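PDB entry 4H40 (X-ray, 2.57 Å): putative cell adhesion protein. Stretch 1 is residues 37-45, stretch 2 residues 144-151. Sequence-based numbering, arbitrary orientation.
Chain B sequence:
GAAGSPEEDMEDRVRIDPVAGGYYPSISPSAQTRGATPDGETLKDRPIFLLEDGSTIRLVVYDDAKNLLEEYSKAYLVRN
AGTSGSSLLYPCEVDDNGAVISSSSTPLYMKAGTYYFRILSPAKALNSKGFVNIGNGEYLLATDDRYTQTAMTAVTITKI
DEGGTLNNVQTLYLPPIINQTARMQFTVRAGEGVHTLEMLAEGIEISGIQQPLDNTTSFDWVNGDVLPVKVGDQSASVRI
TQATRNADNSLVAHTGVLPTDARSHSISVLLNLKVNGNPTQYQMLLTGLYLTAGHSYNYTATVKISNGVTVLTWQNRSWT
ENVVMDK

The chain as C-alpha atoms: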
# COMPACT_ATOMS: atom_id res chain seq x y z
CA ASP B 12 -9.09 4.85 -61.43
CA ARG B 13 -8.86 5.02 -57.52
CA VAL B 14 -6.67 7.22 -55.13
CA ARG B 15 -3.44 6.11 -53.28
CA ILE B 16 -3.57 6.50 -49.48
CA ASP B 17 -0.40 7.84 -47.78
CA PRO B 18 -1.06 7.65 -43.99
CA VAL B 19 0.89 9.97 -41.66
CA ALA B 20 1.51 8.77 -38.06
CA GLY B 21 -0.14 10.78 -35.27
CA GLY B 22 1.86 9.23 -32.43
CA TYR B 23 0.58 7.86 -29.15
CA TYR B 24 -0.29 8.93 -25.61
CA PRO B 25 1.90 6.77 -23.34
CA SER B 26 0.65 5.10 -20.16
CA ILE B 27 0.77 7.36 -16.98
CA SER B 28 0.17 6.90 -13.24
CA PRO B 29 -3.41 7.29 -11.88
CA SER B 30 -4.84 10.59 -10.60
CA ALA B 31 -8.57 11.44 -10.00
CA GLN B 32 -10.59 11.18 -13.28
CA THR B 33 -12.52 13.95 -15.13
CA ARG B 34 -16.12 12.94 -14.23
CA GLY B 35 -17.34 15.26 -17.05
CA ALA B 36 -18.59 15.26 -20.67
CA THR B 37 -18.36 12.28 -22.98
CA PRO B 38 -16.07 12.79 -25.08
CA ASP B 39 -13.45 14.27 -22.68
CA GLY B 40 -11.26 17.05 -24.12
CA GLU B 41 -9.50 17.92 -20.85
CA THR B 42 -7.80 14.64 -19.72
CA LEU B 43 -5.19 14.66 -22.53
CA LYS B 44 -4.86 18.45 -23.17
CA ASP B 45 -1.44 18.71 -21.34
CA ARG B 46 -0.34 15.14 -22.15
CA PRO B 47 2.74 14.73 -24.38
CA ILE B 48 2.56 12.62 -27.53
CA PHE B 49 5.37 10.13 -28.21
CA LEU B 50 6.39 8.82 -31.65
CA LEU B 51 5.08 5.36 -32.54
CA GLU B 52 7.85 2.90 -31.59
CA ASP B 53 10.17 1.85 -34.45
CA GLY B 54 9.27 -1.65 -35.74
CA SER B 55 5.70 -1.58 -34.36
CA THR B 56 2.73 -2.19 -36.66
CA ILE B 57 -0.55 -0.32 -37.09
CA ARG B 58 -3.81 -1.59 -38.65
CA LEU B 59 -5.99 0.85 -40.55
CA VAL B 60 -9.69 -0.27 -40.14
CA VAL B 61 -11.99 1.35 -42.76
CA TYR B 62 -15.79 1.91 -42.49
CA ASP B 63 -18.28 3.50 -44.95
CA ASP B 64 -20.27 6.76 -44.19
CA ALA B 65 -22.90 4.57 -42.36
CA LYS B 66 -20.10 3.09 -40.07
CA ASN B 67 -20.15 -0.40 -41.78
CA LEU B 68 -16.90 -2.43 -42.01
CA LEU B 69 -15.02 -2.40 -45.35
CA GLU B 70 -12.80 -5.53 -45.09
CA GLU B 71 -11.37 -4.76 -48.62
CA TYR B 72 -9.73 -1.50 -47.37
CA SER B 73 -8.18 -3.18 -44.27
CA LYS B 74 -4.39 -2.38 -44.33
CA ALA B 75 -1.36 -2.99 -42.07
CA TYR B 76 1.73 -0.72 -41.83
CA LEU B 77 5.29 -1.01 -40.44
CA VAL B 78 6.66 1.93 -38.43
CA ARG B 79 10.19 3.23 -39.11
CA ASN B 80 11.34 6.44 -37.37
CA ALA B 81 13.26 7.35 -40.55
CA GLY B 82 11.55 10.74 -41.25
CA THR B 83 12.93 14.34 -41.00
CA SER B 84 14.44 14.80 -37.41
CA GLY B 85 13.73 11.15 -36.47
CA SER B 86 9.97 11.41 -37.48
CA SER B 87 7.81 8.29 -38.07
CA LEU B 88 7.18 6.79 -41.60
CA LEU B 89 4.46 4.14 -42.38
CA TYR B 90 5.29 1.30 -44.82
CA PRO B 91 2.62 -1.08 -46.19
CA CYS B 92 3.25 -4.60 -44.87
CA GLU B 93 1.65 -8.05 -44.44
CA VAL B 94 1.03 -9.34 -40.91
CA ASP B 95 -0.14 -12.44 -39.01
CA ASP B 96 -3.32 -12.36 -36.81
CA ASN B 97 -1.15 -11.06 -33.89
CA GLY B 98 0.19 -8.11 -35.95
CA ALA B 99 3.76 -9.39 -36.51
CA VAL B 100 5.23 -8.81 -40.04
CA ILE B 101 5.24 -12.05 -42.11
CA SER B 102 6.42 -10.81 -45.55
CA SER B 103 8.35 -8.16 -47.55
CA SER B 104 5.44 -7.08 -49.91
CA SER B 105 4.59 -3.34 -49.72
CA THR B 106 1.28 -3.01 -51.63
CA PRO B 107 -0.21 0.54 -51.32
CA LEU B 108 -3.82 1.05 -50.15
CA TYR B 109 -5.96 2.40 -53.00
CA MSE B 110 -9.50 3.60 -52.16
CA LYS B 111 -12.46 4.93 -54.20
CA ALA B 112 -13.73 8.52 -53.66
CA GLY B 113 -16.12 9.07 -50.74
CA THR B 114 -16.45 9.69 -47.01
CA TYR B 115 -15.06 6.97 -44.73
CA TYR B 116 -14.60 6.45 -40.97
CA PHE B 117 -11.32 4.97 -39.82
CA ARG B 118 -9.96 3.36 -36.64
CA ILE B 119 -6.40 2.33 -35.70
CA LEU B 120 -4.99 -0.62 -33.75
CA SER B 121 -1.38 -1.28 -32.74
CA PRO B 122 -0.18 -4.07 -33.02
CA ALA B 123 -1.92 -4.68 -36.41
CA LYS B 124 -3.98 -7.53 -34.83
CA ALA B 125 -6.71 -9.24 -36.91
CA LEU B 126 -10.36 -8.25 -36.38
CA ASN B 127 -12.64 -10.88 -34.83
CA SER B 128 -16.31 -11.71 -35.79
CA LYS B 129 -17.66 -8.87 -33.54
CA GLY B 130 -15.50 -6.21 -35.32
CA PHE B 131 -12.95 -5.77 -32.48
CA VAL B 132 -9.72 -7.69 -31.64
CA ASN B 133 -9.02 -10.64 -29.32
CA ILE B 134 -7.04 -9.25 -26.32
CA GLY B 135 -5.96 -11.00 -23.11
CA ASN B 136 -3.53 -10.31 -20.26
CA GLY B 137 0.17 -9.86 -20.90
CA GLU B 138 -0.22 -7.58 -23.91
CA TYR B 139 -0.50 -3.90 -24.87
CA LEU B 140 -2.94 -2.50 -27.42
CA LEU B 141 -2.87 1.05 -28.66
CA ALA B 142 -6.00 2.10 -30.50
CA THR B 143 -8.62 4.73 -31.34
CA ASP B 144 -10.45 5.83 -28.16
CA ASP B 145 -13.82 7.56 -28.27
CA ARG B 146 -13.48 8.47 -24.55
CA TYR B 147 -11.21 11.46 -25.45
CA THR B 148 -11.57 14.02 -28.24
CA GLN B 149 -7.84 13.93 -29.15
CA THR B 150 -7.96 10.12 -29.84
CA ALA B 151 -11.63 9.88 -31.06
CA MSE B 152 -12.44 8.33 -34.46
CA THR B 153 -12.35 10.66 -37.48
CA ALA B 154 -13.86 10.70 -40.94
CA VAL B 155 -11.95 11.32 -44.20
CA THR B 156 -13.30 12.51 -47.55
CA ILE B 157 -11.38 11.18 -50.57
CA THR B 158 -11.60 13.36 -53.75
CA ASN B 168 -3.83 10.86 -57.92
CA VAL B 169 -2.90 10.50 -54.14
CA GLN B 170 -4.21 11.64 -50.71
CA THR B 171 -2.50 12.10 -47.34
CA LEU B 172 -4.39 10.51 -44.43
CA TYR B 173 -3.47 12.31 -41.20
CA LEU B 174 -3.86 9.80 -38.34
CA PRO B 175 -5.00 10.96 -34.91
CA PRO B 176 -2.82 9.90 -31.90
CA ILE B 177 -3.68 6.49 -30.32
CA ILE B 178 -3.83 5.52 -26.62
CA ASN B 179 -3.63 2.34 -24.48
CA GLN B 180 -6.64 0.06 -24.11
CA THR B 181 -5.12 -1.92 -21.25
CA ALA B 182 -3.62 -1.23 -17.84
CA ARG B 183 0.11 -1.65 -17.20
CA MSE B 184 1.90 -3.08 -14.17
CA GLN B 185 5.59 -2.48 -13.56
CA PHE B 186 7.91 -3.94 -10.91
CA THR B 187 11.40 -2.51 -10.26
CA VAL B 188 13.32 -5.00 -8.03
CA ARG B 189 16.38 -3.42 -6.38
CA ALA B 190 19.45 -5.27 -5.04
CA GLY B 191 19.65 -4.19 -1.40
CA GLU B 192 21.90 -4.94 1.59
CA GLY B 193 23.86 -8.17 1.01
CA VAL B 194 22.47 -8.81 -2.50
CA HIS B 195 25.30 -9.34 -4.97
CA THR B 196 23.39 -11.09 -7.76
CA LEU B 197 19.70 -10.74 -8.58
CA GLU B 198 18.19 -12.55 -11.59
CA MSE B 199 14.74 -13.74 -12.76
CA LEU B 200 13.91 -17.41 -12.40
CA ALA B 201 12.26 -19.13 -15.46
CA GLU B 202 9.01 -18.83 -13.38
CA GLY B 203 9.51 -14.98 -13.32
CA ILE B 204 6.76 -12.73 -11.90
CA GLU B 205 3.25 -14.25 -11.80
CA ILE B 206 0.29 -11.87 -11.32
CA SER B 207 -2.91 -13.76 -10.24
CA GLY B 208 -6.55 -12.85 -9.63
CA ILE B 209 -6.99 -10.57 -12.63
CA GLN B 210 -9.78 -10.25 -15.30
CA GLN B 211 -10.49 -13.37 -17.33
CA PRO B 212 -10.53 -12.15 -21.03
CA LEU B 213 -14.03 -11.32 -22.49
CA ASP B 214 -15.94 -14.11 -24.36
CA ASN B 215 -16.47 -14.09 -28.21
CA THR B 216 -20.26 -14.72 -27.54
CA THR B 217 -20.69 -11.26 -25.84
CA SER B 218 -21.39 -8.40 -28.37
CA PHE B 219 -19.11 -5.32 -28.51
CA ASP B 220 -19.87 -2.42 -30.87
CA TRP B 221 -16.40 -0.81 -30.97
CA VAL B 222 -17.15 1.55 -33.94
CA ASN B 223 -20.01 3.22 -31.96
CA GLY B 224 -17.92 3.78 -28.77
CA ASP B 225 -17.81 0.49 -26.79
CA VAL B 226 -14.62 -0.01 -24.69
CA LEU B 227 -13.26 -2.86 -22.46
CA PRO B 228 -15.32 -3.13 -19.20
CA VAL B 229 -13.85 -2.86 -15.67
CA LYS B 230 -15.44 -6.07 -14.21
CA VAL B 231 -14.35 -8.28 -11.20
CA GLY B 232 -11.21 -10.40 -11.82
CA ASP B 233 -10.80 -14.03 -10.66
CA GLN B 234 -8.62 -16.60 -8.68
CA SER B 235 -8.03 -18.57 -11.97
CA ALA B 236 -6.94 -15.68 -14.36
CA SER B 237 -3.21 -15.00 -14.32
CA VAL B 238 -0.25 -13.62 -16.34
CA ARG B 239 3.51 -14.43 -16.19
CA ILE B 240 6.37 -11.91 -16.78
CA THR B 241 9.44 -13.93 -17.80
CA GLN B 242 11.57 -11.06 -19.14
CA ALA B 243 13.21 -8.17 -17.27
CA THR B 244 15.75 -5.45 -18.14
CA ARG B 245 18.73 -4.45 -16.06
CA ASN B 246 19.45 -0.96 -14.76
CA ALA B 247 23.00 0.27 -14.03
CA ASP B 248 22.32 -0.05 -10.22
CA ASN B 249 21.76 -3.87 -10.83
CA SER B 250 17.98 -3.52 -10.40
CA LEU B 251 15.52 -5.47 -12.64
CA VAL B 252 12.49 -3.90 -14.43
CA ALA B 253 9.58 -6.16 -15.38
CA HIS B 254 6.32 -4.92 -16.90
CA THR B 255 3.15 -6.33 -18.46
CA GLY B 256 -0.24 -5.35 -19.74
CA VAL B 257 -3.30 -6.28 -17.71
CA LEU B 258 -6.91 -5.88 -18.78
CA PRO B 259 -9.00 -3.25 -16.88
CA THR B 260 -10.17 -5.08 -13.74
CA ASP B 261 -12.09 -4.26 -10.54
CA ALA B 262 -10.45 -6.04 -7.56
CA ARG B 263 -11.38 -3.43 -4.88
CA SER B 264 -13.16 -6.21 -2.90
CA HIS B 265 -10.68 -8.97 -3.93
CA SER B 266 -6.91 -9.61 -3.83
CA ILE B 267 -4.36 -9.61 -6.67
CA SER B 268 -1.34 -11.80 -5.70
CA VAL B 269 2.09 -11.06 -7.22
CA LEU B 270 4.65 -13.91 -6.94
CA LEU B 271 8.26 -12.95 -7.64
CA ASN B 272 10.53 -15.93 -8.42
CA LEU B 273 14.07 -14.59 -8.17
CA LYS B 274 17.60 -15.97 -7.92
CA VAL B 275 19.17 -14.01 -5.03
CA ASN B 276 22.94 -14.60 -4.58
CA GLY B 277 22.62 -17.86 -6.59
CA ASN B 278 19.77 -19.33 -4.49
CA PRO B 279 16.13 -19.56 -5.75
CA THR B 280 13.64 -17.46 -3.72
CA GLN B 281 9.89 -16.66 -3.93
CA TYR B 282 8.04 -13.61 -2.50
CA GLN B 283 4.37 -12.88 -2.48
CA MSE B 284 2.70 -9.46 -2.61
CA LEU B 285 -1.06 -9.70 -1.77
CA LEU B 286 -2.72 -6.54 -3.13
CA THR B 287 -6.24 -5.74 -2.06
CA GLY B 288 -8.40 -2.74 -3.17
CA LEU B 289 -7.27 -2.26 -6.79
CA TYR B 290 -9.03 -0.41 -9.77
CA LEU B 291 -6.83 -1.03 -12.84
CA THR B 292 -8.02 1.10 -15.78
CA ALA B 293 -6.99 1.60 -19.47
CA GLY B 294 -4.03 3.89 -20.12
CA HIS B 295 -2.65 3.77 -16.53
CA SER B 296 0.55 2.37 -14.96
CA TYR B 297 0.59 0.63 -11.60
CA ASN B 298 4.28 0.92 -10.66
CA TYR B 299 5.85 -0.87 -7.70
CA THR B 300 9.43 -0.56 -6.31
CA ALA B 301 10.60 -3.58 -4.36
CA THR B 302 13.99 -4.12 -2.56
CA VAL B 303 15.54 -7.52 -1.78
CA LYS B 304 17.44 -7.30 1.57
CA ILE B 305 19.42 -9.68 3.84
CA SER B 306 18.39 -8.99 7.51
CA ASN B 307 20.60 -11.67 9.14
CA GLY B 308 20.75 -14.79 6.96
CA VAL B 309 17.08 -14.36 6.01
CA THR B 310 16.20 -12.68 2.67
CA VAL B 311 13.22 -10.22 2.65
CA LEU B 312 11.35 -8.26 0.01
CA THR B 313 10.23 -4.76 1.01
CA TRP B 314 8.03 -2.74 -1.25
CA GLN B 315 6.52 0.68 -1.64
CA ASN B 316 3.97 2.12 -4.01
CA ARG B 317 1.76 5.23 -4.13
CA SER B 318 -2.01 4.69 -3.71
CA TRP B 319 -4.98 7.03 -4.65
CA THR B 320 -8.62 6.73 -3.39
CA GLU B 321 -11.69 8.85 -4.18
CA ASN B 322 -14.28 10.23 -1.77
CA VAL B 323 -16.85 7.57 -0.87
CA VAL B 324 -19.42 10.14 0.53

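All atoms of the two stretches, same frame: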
# COMPACT_ATOMS: atom_id res chain seq x y z
N THR B 37 -18.80 13.35 -22.10
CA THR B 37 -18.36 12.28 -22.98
C THR B 37 -18.55 12.82 -24.40
O THR B 37 -19.70 13.15 -24.73
CB THR B 37 -19.14 11.00 -22.67
N PRO B 38 -17.51 13.05 -25.25
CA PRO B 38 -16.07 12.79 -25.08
C PRO B 38 -15.35 13.92 -24.31
O PRO B 38 -15.71 15.10 -24.37
CB PRO B 38 -15.57 12.67 -26.52
CG PRO B 38 -16.48 13.55 -27.32
CD PRO B 38 -17.80 13.61 -26.59
N ASP B 39 -14.33 13.50 -23.56
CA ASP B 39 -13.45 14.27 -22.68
C ASP B 39 -12.34 14.96 -23.49
O ASP B 39 -11.56 14.29 -24.17
CB ASP B 39 -12.87 13.26 -21.66
CG ASP B 39 -12.17 13.78 -20.42
OD1 ASP B 39 -11.60 14.89 -20.48
OD2 ASP B 39 -12.08 13.01 -19.44
N GLY B 40 -12.29 16.28 -23.42
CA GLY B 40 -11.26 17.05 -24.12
C GLY B 40 -10.20 17.61 -23.19
O GLY B 40 -9.23 18.23 -23.64
N GLU B 41 -10.37 17.37 -21.89
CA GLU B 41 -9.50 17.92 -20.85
C GLU B 41 -8.45 16.95 -20.28
O GLU B 41 -7.43 17.42 -19.77
CB GLU B 41 -10.36 18.45 -19.69
CG GLU B 41 -11.14 19.71 -20.04
CD GLU B 41 -10.31 20.95 -20.32
OE1 GLU B 41 -9.57 21.39 -19.41
OE2 GLU B 41 -10.41 21.48 -21.45
N THR B 42 -8.70 15.64 -20.30
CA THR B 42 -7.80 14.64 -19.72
C THR B 42 -6.43 14.64 -20.41
O THR B 42 -5.40 14.57 -19.72
CB THR B 42 -8.49 13.27 -19.76
OG1 THR B 42 -9.53 13.26 -18.78
CG2 THR B 42 -7.54 12.11 -19.49
N LEU B 43 -6.41 14.75 -21.75
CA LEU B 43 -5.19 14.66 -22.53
C LEU B 43 -4.64 16.01 -23.01
O LEU B 43 -3.61 16.01 -23.70
CB LEU B 43 -5.44 13.77 -23.77
CG LEU B 43 -6.00 12.38 -23.56
CD1 LEU B 43 -6.13 11.68 -24.87
CD2 LEU B 43 -5.16 11.58 -22.58
N LYS B 44 -5.29 17.13 -22.67
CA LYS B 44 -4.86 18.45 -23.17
C LYS B 44 -3.35 18.71 -22.91
O LYS B 44 -2.65 19.04 -23.87
CB LYS B 44 -5.75 19.63 -22.70
CG LYS B 44 -5.85 19.87 -21.20
CD LYS B 44 -6.43 21.26 -20.90
CE LYS B 44 -6.22 21.68 -19.46
NZ LYS B 44 -6.64 23.09 -19.23
N ASP B 45 -2.85 18.47 -21.68
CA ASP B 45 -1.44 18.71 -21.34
C ASP B 45 -0.59 17.43 -21.37
O ASP B 45 0.49 17.39 -20.76
CB ASP B 45 -1.32 19.36 -19.96
CG ASP B 45 -2.10 20.64 -19.81
OD1 ASP B 45 -2.26 21.36 -20.83
OD2 ASP B 45 -2.51 20.95 -18.68
N ASP B 144 -9.65 5.80 -29.38
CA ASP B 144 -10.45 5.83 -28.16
C ASP B 144 -11.46 6.94 -28.24
O ASP B 144 -11.08 8.11 -28.35
CB ASP B 144 -9.56 6.00 -26.93
CG ASP B 144 -10.06 5.29 -25.71
OD1 ASP B 144 -11.18 5.58 -25.27
OD2 ASP B 144 -9.31 4.45 -25.17
N ASP B 145 -12.75 6.58 -28.18
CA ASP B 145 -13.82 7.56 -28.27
C ASP B 145 -14.06 8.28 -26.93
O ASP B 145 -14.84 9.23 -26.88
CB ASP B 145 -15.10 6.90 -28.79
CG ASP B 145 -15.16 6.68 -30.30
OD1 ASP B 145 -14.25 7.18 -31.02
OD2 ASP B 145 -16.13 6.03 -30.77
N ARG B 146 -13.35 7.86 -25.87
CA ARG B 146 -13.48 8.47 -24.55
C ARG B 146 -12.87 9.87 -24.53
O ARG B 146 -13.29 10.69 -23.72
CB ARG B 146 -12.86 7.59 -23.45
CG ARG B 146 -13.72 6.38 -23.09
CD ARG B 146 -13.00 5.39 -22.19
NE ARG B 146 -12.02 4.57 -22.92
CZ ARG B 146 -11.50 3.43 -22.48
NH1 ARG B 146 -11.86 2.93 -21.31
NH2 ARG B 146 -10.61 2.78 -23.22
N TYR B 147 -11.89 10.15 -25.40
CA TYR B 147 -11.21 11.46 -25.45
C TYR B 147 -11.28 12.02 -26.84
O TYR B 147 -11.24 11.26 -27.81
CB TYR B 147 -9.75 11.37 -24.98
CG TYR B 147 -9.55 10.42 -23.82
CD1 TYR B 147 -9.91 10.79 -22.53
CD2 TYR B 147 -9.09 9.12 -24.02
CE1 TYR B 147 -9.80 9.90 -21.46
CE2 TYR B 147 -8.98 8.22 -22.97
CZ TYR B 147 -9.33 8.62 -21.69
OH TYR B 147 -9.21 7.73 -20.64
N THR B 148 -11.41 13.34 -26.95
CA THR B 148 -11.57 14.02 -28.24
C THR B 148 -10.32 13.90 -29.11
O THR B 148 -10.43 13.72 -30.34
CB THR B 148 -11.96 15.50 -28.04
OG1 THR B 148 -10.94 16.19 -27.32
CG2 THR B 148 -13.28 15.66 -27.32
N GLN B 149 -9.14 13.96 -28.48
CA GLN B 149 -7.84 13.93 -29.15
C GLN B 149 -7.61 12.61 -29.92
O GLN B 149 -7.00 12.64 -31.01
CB GLN B 149 -6.72 14.14 -28.10
CG GLN B 149 -6.66 15.56 -27.51
CD GLN B 149 -7.54 15.79 -26.29
OE1 GLN B 149 -8.20 14.89 -25.74
NE2 GLN B 149 -7.53 17.02 -25.80
N THR B 150 -8.12 11.49 -29.37
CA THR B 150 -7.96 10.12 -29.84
C THR B 150 -9.23 9.53 -30.50
O THR B 150 -9.19 8.42 -31.05
CB THR B 150 -7.52 9.22 -28.66
OG1 THR B 150 -8.55 9.17 -27.67
CG2 THR B 150 -6.24 9.69 -28.03
N ALA B 151 -10.35 10.29 -30.47
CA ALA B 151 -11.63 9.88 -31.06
C ALA B 151 -11.51 9.66 -32.55
O ALA B 151 -10.68 10.30 -33.21
CB ALA B 151 -12.69 10.93 -30.77

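The two stretches lie more than a hundred residues apart in sequence, and neither forms a regular helix or strand, yet their backbones meet in a single beta bridge between D39 and Y147, whose CA atoms are 4.5 Å apart. Both polar backbone groups of D39 are spent on it. D39 N donates to R146 O at 3.0 Å, and D39 O accepts from T148 N at 2.9 Å, with N-H...acceptor angles of 167° and 157°, the first the straighter. The same carbonyl receives a CA-H...O contact, Y147 CA lying 3.1 Å from D39 O, so one acceptor serves two neighbouring residues.

Side-chain amide chemistry extends the bridge by one residue. Q149 NE2 donates to G40 O at 3.0 Å, reaching a carbonyl that no backbone donor of the other stretch engages. Glutamine suits the place because it is long and carries a donor at its tip. Its OE1 has a weak hydrogen bond from T148 OG1 at 3.4 Å. At G40 the stretches run close, with G40 CA 3.3 Å from T148 OG1; a CB here would be tight against that hydroxyl oxygen, though there is room for it.

Each stretch also organises itself through an aspartate. In the first, D39 OD1 accepts from E41 N at 3.1 Å and T42 N at 3.0 Å, while D39 OD2 takes the hydroxyl of T42 OG1 at 2.6 Å. A short carboxylate thus satisfies the backbone N-H groups of E41 and T42, while its own main chain faces the partner. In the second, D144 opens a type I turn ending at Y147. D144 OD1 accepts from R146 N at 3.2 Å, and a salt bridge joins R146 NE to D144 OD1 at 2.7 Å, supported by R146 NH2 to D144 OD2 at 2.9 Å. The CA-to-CB bond of R146 points away from the first stretch, so this residue offers the bridge its carbonyl while its NE and NH2 are engaged by the D144 carboxylate. T150 OG1 donates to D144 O at 2.8 Å, helping to close the loop.

Van der Waals packing fills the space beside these polar links. L43, buried and directed toward the second stretch, places CD1 3.6 Å from Y147 CB and 3.7 Å from T150 CG2; its branched, uncharged side chain makes no demand for a polar partner there. T42 CG2 adds a methyl 3.7 Å from Y147 CE1. P38, following a cis peptide bond, sets CB 3.5 Å from D145 O and CG 3.8 Å from T148 CG2. Altogether the contact buries 495 Å² of surface, both sides summed.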